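Zinc transport transcriptional regulator (Lactococcus lactis subsp. lactis, PDB 5YHY) binds zinc and probably regulates transcription of zinc-transport genes as a dimeric winged helix-turn-helix DNA-binding protein of the MarR family. Local coordinates at residues 16-19 against 20-24; 112-115 against 116-120; 125-128 against 129-132; 133-136 against 137-141. The protein carries 1 engineered substitution. All coordinates share one frame; numbering follows the deposited sequence.

Contact 1 of 4, residues 16-19 against 20-24; sequences MQFA and ENKHE. With ZN (zinc ion), chain B.
K22 lays its ammonium group over the ring of F18, a cation-pi pair formed where a type II beta turn from A19 to K22 ends helix 4-19 and brings K22 back over the helix end. The tight part is here: NZ stands 3.3 Å from the F18 ring centroid, only 15° off the normal. K22 CG sits beside its own backbone N (chi1 -68°) and the rest of the chain is fully extended, which carries NZ back to the last helical turn. The same nitrogen donates a weak bond to F18 O at 3.1 Å, so carbonyl and ring hold one charge together. The F18 ring also packs on I25 and L27 and meets F145 of the second subunit edge-to-face. The turn itself is held more loosely, by a weak bond from K22 N to A19 O, and the helix end by a weak one from E20 N to M16 O. The solvent side begins at E20, the first residue to leave the helix, exposed and with its chain extended; N21 is exposed too. Further on, E24 OE1 binds the zinc ion with H42, H108 and H112. A water bridges the turn, donating to A19 O at 3.1 Å and to K22 O at 2.9 Å.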
# COMPACT_ATOMS: atom_id res chain seq x y z
N MET A 16 -1.62 -0.56 3.09
CA MET A 16 -1.78 0.83 2.66
C MET A 16 -1.20 1.79 3.68
O MET A 16 -0.45 2.71 3.33
CB MET A 16 -3.26 1.16 2.41
CG MET A 16 -3.51 2.65 2.32
SD MET A 16 -5.21 3.05 1.85
CE MET A 16 -5.08 2.97 0.06
N GLN A 17 -1.53 1.59 4.95
CA GLN A 17 -1.04 2.46 6.02
C GLN A 17 0.48 2.46 6.11
O GLN A 17 1.11 3.51 6.28
CB GLN A 17 -1.61 2.02 7.37
CG GLN A 17 -3.12 2.17 7.47
CD GLN A 17 -3.65 1.73 8.82
OE1 GLN A 17 -2.92 1.70 9.81
NE2 GLN A 17 -4.93 1.37 8.86
N PHE A 18 1.07 1.28 6.00
CA PHE A 18 2.51 1.14 6.10
C PHE A 18 3.18 1.80 4.90
O PHE A 18 4.29 2.34 5.01
CB PHE A 18 2.88 -0.34 6.18
CG PHE A 18 4.35 -0.60 6.36
CD1 PHE A 18 5.19 -0.72 5.26
CD2 PHE A 18 4.90 -0.74 7.63
CE1 PHE A 18 6.54 -0.97 5.43
CE2 PHE A 18 6.25 -0.99 7.80
CZ PHE A 18 7.07 -1.10 6.70
N ALA A 19 2.51 1.75 3.75
CA ALA A 19 3.12 2.17 2.49
C ALA A 19 3.10 3.68 2.30
O ALA A 19 3.86 4.22 1.50
CB ALA A 19 2.43 1.49 1.32
N GLU A 20 2.20 4.35 3.02
CA GLU A 20 2.01 5.78 2.83
C GLU A 20 3.32 6.55 2.97
O GLU A 20 4.05 6.39 3.95
CB GLU A 20 0.97 6.31 3.82
CG GLU A 20 0.38 7.65 3.41
CD GLU A 20 -0.70 8.12 4.36
OE1 GLU A 20 -0.93 7.46 5.39
OE2 GLU A 20 -1.33 9.17 4.06
N ASN A 21 3.62 7.38 1.97
CA ASN A 21 4.82 8.22 1.96
C ASN A 21 6.14 7.45 1.78
O ASN A 21 7.20 7.93 2.19
CB ASN A 21 4.89 9.10 3.21
CG ASN A 21 3.68 10.01 3.34
OD1 ASN A 21 3.14 10.51 2.35
ND2 ASN A 21 3.24 10.23 4.58
N LYS A 22 6.07 6.27 1.16
CA LYS A 22 7.27 5.46 0.93
C LYS A 22 7.42 5.10 -0.54
O LYS A 22 6.44 4.98 -1.26
CB LYS A 22 7.22 4.19 1.78
CG LYS A 22 7.36 4.44 3.27
CD LYS A 22 7.26 3.14 4.04
CE LYS A 22 7.18 3.42 5.54
NZ LYS A 22 7.10 2.16 6.31
N HIS A 23 8.67 4.94 -0.98
CA HIS A 23 8.96 4.55 -2.36
C HIS A 23 8.93 3.04 -2.50
O HIS A 23 8.71 2.52 -3.59
CB HIS A 23 10.35 5.02 -2.79
CG HIS A 23 10.42 6.48 -3.12
ND1 HIS A 23 9.48 7.11 -3.90
CD2 HIS A 23 11.34 7.43 -2.79
CE1 HIS A 23 9.80 8.39 -4.03
NE2 HIS A 23 10.93 8.60 -3.36
N GLU A 24 9.18 2.34 -1.40
CA GLU A 24 9.33 0.89 -1.41
C GLU A 24 8.85 0.33 -0.08
O GLU A 24 9.00 0.97 0.96
CB GLU A 24 10.80 0.51 -1.58
CG GLU A 24 11.24 0.30 -3.01
CD GLU A 24 12.63 -0.31 -3.08
OE1 GLU A 24 13.56 0.27 -2.49
OE2 GLU A 24 12.78 -1.37 -3.72
ZN ZN B . 15.22 -0.68 -2.86
O HOH W 1 3.68 5.07 6.31
O HOH W 2 3.56 5.12 -1.40

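Contact 2 of 4, residues 112-115 against 116-120; sequences HEKT and LSTYQ. With ZN (zinc ion), chain B.
K114 O is gripped twice by T118, through the hydroxyl OG1 at 2.7 Å and through the backbone N at 3.0 Å. The two donors come from opposite faces of the carbonyl plane, tilted 29° and 32° out of it. The hydroxyl reaches back because T118 OG1 stands beside its own backbone N (chi1 -62°), facing the preceding turn of the helix. S117 OG is also near K114 O, but E113 O is a second candidate for its proton. One residue on, T115 and Y119 point the same way and lie alongside each other. T115 CG2 rests 3.4 Å from Y119 CE2 and equally close to Y119 OH, while T115 O sits over one face of the ring, offset toward the rim. The T115 hydroxyl turns elsewhere, to H111 O and L27 N. With an alanine at Y119 the T115 methyl is likely to lose the ring it rests on, opening a gap beside L27 and L12 of the second subunit. At the other end H112 binds the zinc ion through NE2 at 2.0 Å, sharing it with E24, H42 and H108. The stretch belongs to the long helix 102-123: the loop after helix 4-19 runs along it through L26 and L27, helix 38-49 supplies H42 across the metal, and N6 and L12 from helix 4-19 of the second subunit pack on L116 and Y119.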
# COMPACT_ATOMS: atom_id res chain seq x y z
N HIS A 112 16.84 -4.32 2.10
CA HIS A 112 16.33 -5.38 1.24
C HIS A 112 16.58 -6.77 1.81
O HIS A 112 15.71 -7.64 1.76
CB HIS A 112 16.92 -5.28 -0.17
CG HIS A 112 16.18 -4.31 -1.03
ND1 HIS A 112 14.98 -4.61 -1.63
CD2 HIS A 112 16.45 -3.02 -1.36
CE1 HIS A 112 14.55 -3.56 -2.31
NE2 HIS A 112 15.43 -2.58 -2.16
N GLU A 113 17.78 -6.97 2.35
CA GLU A 113 18.15 -8.25 2.92
C GLU A 113 17.23 -8.62 4.08
O GLU A 113 16.75 -9.75 4.16
CB GLU A 113 19.61 -8.22 3.38
CG GLU A 113 20.13 -9.54 3.90
CD GLU A 113 21.56 -9.42 4.39
OE1 GLU A 113 21.80 -8.69 5.39
OE2 GLU A 113 22.46 -10.05 3.78
N LYS A 114 17.00 -7.65 4.97
CA LYS A 114 16.14 -7.83 6.15
C LYS A 114 14.72 -8.15 5.74
O LYS A 114 14.05 -9.00 6.32
CB LYS A 114 16.13 -6.56 7.00
CG LYS A 114 15.41 -6.72 8.32
CD LYS A 114 16.02 -7.89 9.07
CE LYS A 114 15.82 -7.78 10.56
NZ LYS A 114 16.46 -8.93 11.22
N THR A 115 14.25 -7.43 4.72
CA THR A 115 12.89 -7.58 4.24
C THR A 115 12.71 -8.97 3.66
O THR A 115 11.77 -9.69 4.02
CB THR A 115 12.57 -6.52 3.19
OG1 THR A 115 12.72 -5.22 3.79
CG2 THR A 115 11.14 -6.66 2.69
N LEU A 116 13.60 -9.34 2.76
CA LEU A 116 13.50 -10.65 2.12
C LEU A 116 13.65 -11.79 3.11
O LEU A 116 12.90 -12.77 3.05
CB LEU A 116 14.49 -10.77 0.96
CG LEU A 116 14.06 -9.96 -0.27
CD1 LEU A 116 15.16 -9.95 -1.33
CD2 LEU A 116 12.74 -10.49 -0.86
N SER A 117 14.58 -11.66 4.06
CA SER A 117 14.78 -12.71 5.05
C SER A 117 13.53 -12.86 5.93
O SER A 117 13.17 -13.97 6.33
CB SER A 117 16.04 -12.46 5.90
OG SER A 117 15.86 -11.38 6.79
N THR A 118 12.86 -11.75 6.22
CA THR A 118 11.63 -11.80 6.99
C THR A 118 10.56 -12.60 6.25
O THR A 118 9.86 -13.43 6.84
CB THR A 118 11.11 -10.38 7.31
OG1 THR A 118 12.08 -9.69 8.11
CG2 THR A 118 9.78 -10.45 8.07
N TYR A 119 10.42 -12.35 4.95
CA TYR A 119 9.44 -13.10 4.16
C TYR A 119 9.87 -14.56 4.05
O TYR A 119 9.03 -15.46 4.08
CB TYR A 119 9.26 -12.50 2.75
CG TYR A 119 8.84 -11.04 2.73
CD1 TYR A 119 8.13 -10.48 3.79
CD2 TYR A 119 9.15 -10.23 1.65
CE1 TYR A 119 7.76 -9.14 3.77
CE2 TYR A 119 8.79 -8.90 1.62
CZ TYR A 119 8.09 -8.36 2.68
OH TYR A 119 7.74 -7.04 2.67
N GLN A 120 11.17 -14.79 3.91
CA GLN A 120 11.68 -16.15 3.80
C GLN A 120 11.38 -16.95 5.07
O GLN A 120 10.90 -18.08 4.99
CB GLN A 120 13.18 -16.14 3.52
CG GLN A 120 13.78 -17.51 3.35
CD GLN A 120 13.36 -18.16 2.06
OE1 GLN A 120 13.23 -17.50 1.04
NE2 GLN A 120 13.15 -19.48 2.10
ZN ZN B . 15.22 -0.68 -2.86

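Contact 3 of 4, residues 125-128 against 129-132; sequences KFTD and EEQE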
# COMPACT_ATOMS: atom_id res chain seq x y z
N LYS A 125 7.80 -21.44 7.46
CA LYS A 125 6.88 -22.06 8.42
C LYS A 125 5.82 -22.90 7.73
O LYS A 125 5.04 -23.60 8.39
CB LYS A 125 6.22 -20.99 9.29
CG LYS A 125 7.23 -20.23 10.14
CD LYS A 125 6.57 -19.16 10.99
CE LYS A 125 7.61 -18.39 11.78
NZ LYS A 125 7.01 -17.20 12.45
N PHE A 126 5.78 -22.81 6.40
CA PHE A 126 4.81 -23.53 5.60
C PHE A 126 5.49 -24.60 4.73
O PHE A 126 6.60 -24.40 4.21
CB PHE A 126 4.05 -22.55 4.70
CG PHE A 126 3.23 -21.54 5.46
CD1 PHE A 126 1.91 -21.82 5.80
CD2 PHE A 126 3.77 -20.32 5.84
CE1 PHE A 126 1.15 -20.90 6.49
CE2 PHE A 126 3.01 -19.38 6.52
CZ PHE A 126 1.70 -19.67 6.86
N THR A 127 4.82 -25.73 4.58
CA THR A 127 5.30 -26.77 3.69
C THR A 127 5.15 -26.33 2.25
O THR A 127 4.47 -25.35 1.96
CB THR A 127 4.49 -28.06 3.84
OG1 THR A 127 3.13 -27.81 3.43
CG2 THR A 127 4.52 -28.53 5.29
N ASP A 128 5.77 -27.06 1.33
CA ASP A 128 5.65 -26.73 -0.08
C ASP A 128 4.19 -26.71 -0.55
O ASP A 128 3.79 -25.82 -1.30
CB ASP A 128 6.45 -27.71 -0.95
CG ASP A 128 7.95 -27.54 -0.79
OD1 ASP A 128 8.43 -26.39 -0.69
OD2 ASP A 128 8.66 -28.56 -0.78
N GLU A 129 3.41 -27.70 -0.11
CA GLU A 129 2.00 -27.77 -0.49
C GLU A 129 1.27 -26.51 -0.03
O GLU A 129 0.47 -25.94 -0.79
CB GLU A 129 1.34 -29.01 0.12
CG GLU A 129 -0.18 -29.02 0.02
CD GLU A 129 -0.81 -30.29 0.58
OE1 GLU A 129 -0.51 -30.66 1.74
OE2 GLU A 129 -1.61 -30.93 -0.15
N GLU A 130 1.54 -26.08 1.19
CA GLU A 130 0.91 -24.87 1.73
C GLU A 130 1.42 -23.63 1.00
O GLU A 130 0.64 -22.71 0.74
CB GLU A 130 1.18 -24.75 3.24
CG GLU A 130 0.50 -25.87 4.06
CD GLU A 130 1.06 -26.01 5.45
OE1 GLU A 130 2.14 -25.45 5.74
OE2 GLU A 130 0.40 -26.68 6.28
N GLN A 131 2.70 -23.60 0.68
CA GLN A 131 3.24 -22.47 -0.08
C GLN A 131 2.59 -22.36 -1.46
O GLN A 131 2.39 -21.26 -1.96
CB GLN A 131 4.76 -22.55 -0.22
CG GLN A 131 5.50 -22.40 1.08
CD GLN A 131 6.99 -22.30 0.86
OE1 GLN A 131 7.45 -22.14 -0.27
NE2 GLN A 131 7.76 -22.42 1.92
N GLU A 132 2.27 -23.50 -2.07
CA GLU A 132 1.56 -23.47 -3.35
C GLU A 132 0.19 -22.80 -3.22
O GLU A 132 -0.21 -22.02 -4.10
CB GLU A 132 1.40 -24.89 -3.90
CG GLU A 132 0.82 -24.91 -5.31
CD GLU A 132 0.81 -26.31 -5.91
OE1 GLU A 132 0.77 -27.29 -5.13
OE2 GLU A 132 0.84 -26.42 -7.15
O HOH W 3 0.89 -29.52 3.74
O HOH W 4 7.58 -24.23 -2.24
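T127 N points its hydrogen at the side chain of E130, yet meets OE1 from above the carboxylate plane, 40° out of it, rather than within it. The bond is nonetheless short, at 2.9 Å, and fairly straight. It is returned by E130 N, which donates to T127 OG1 at 3.2 Å. That hydroxyl lies between the T127 backbone N and carbonyl carbon (chi1 64°), where it faces E130 N. The two reciprocal bonds form a capping box, with T127 as the N-cap of helix 128-144, and T127 O accepts from Q131 N at 2.8 Å. The negative carboxylate at this N-terminal end is probably favoured by the helix dipole. F126 stands across E130, ring and carboxylate planes 76° apart, with F126 CB 3.6 Å from OE1. Were E130 an alanine, T127 N would probably lose its acceptor, and with it half of the capping box and the carboxylate beside F126. Q131 extends back to the same loop: its NE2 donates to F126 O from above the carbonyl plane, and also to G123 O at the end of helix 102-123. On the exposed side one water links T127 OG1 with E129 OE1, while another donates to D128 OD1 at 2.8 Å and to Q131 OE1. F126 packs on F137 of the second subunit.

Contact 4 of 4, residues 133-136 against 137-141; sequences VISK and FLSAL
I134 and L138, one helical turn apart, point the same way and lie side by side, touching through I134 CG2 and L138 CD1 at 4.0 Å. The meeting follows from the branching of I134, whose CG2 is anti to the backbone N and beside the carbonyl carbon, leaning toward the next turn and L138. L138 CG lies close to I134 O, the oxygen that accepts from L138 N at 2.8 Å. F137 is turned differently. With CG anti to the backbone N (chi1 173°), its ring swings away from residues 133-136, while its CB stays 3.3 Å from I134 O, which lies at the ring edge near its plane. On another side of the helix the hydroxyls of S135 and S139 do not meet directly: S135 OG and S139 OG are 4.4 Å apart, and one water bridges them. It donates to S135 OG at 2.9 Å and lies 2.7 Å from S139 OG. The S135 hydroxyl has a further partner in Q7 OE1 of the second subunit. Regular backbone bonds, such as S139 N to S135 O, run through the whole stretch. The chemistry is that of an amphipathic helix in the MarR-family dimer: buried I134, F137, L138 and L141 give an apolar side, where I134 meets F137 and L141 meets F11 of the second subunit, whereas the serines use water and an intersubunit hydrogen bond, and K136 is exposed.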
# COMPACT_ATOMS: atom_id res chain seq x y z
N VAL A 133 -0.53 -23.10 -2.13
CA VAL A 133 -1.82 -22.47 -1.88
C VAL A 133 -1.64 -20.96 -1.75
O VAL A 133 -2.34 -20.18 -2.39
CB VAL A 133 -2.49 -23.03 -0.60
CG1 VAL A 133 -3.73 -22.21 -0.24
CG2 VAL A 133 -2.85 -24.50 -0.80
N ILE A 134 -0.69 -20.56 -0.91
CA ILE A 134 -0.40 -19.14 -0.72
C ILE A 134 -0.03 -18.48 -2.05
O ILE A 134 -0.51 -17.39 -2.37
CB ILE A 134 0.72 -18.93 0.31
CG1 ILE A 134 0.27 -19.44 1.68
CG2 ILE A 134 1.10 -17.45 0.39
CD1 ILE A 134 1.42 -19.65 2.67
N SER A 135 0.83 -19.14 -2.82
CA SER A 135 1.27 -18.58 -4.10
C SER A 135 0.10 -18.38 -5.08
O SER A 135 0.00 -17.33 -5.73
CB SER A 135 2.33 -19.49 -4.72
OG SER A 135 2.78 -18.99 -5.97
N LYS A 136 -0.77 -19.38 -5.18
CA LYS A 136 -1.95 -19.28 -6.03
C LYS A 136 -2.84 -18.13 -5.59
O LYS A 136 -3.33 -17.36 -6.42
CB LYS A 136 -2.73 -20.60 -6.05
CG LYS A 136 -1.98 -21.68 -6.82
CD LYS A 136 -2.77 -22.98 -6.88
CE LYS A 136 -3.91 -22.89 -7.88
NZ LYS A 136 -4.55 -24.23 -8.09
N PHE A 137 -3.01 -18.00 -4.28
CA PHE A 137 -3.76 -16.90 -3.70
C PHE A 137 -3.16 -15.54 -4.08
O PHE A 137 -3.86 -14.63 -4.55
CB PHE A 137 -3.83 -17.04 -2.17
CG PHE A 137 -4.45 -15.85 -1.50
CD1 PHE A 137 -5.82 -15.66 -1.55
CD2 PHE A 137 -3.66 -14.93 -0.84
CE1 PHE A 137 -6.39 -14.56 -0.95
CE2 PHE A 137 -4.24 -13.82 -0.23
CZ PHE A 137 -5.60 -13.65 -0.30
N LEU A 138 -1.86 -15.39 -3.87
CA LEU A 138 -1.21 -14.12 -4.16
C LEU A 138 -1.29 -13.77 -5.63
O LEU A 138 -1.48 -12.61 -5.99
CB LEU A 138 0.25 -14.12 -3.70
CG LEU A 138 0.43 -14.18 -2.19
CD1 LEU A 138 1.92 -14.24 -1.90
CD2 LEU A 138 -0.22 -12.98 -1.52
N SER A 139 -1.09 -14.77 -6.49
CA SER A 139 -1.15 -14.55 -7.93
C SER A 139 -2.52 -14.05 -8.35
O SER A 139 -2.64 -13.10 -9.12
CB SER A 139 -0.80 -15.84 -8.67
OG SER A 139 0.58 -16.13 -8.51
N ALA A 140 -3.56 -14.69 -7.82
CA ALA A 140 -4.93 -14.33 -8.16
C ALA A 140 -5.28 -12.95 -7.63
O ALA A 140 -5.92 -12.15 -8.33
CB ALA A 140 -5.90 -15.37 -7.63
N LEU A 141 -4.88 -12.66 -6.40
CA LEU A 141 -5.19 -11.37 -5.81
C LEU A 141 -4.47 -10.26 -6.57
O LEU A 141 -5.02 -9.18 -6.80
CB LEU A 141 -4.80 -11.37 -4.34
CG LEU A 141 -5.22 -10.15 -3.53
CD1 LEU A 141 -6.71 -9.89 -3.68
CD2 LEU A 141 -4.85 -10.37 -2.07
O HOH W 5 1.14 -18.79 -8.31

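How the contacts relate
The zinc ion joins contacts 1 and 2: E24 and H112 share it, and E24 OE2 comes to 3.1 Å from H112 CE1, although the two centres lie 17 Å apart. Contacts 3 and 4 lie away from the metal site. They follow one another along helix 128-144 and touch where F126 CG packs on I134 CD1 at 3.8 Å, with centres 12 Å apart. Contact 2 comes before them on helix 102-123, its nearest atoms about 5 Å from contact 3. Contact 1 stays about 12 Å from contact 4 at nearest atoms. All four touch the second subunit: the turn after helix 4-19, helix 102-123 near the metal and helix 128-144 all take part in the dimer interface.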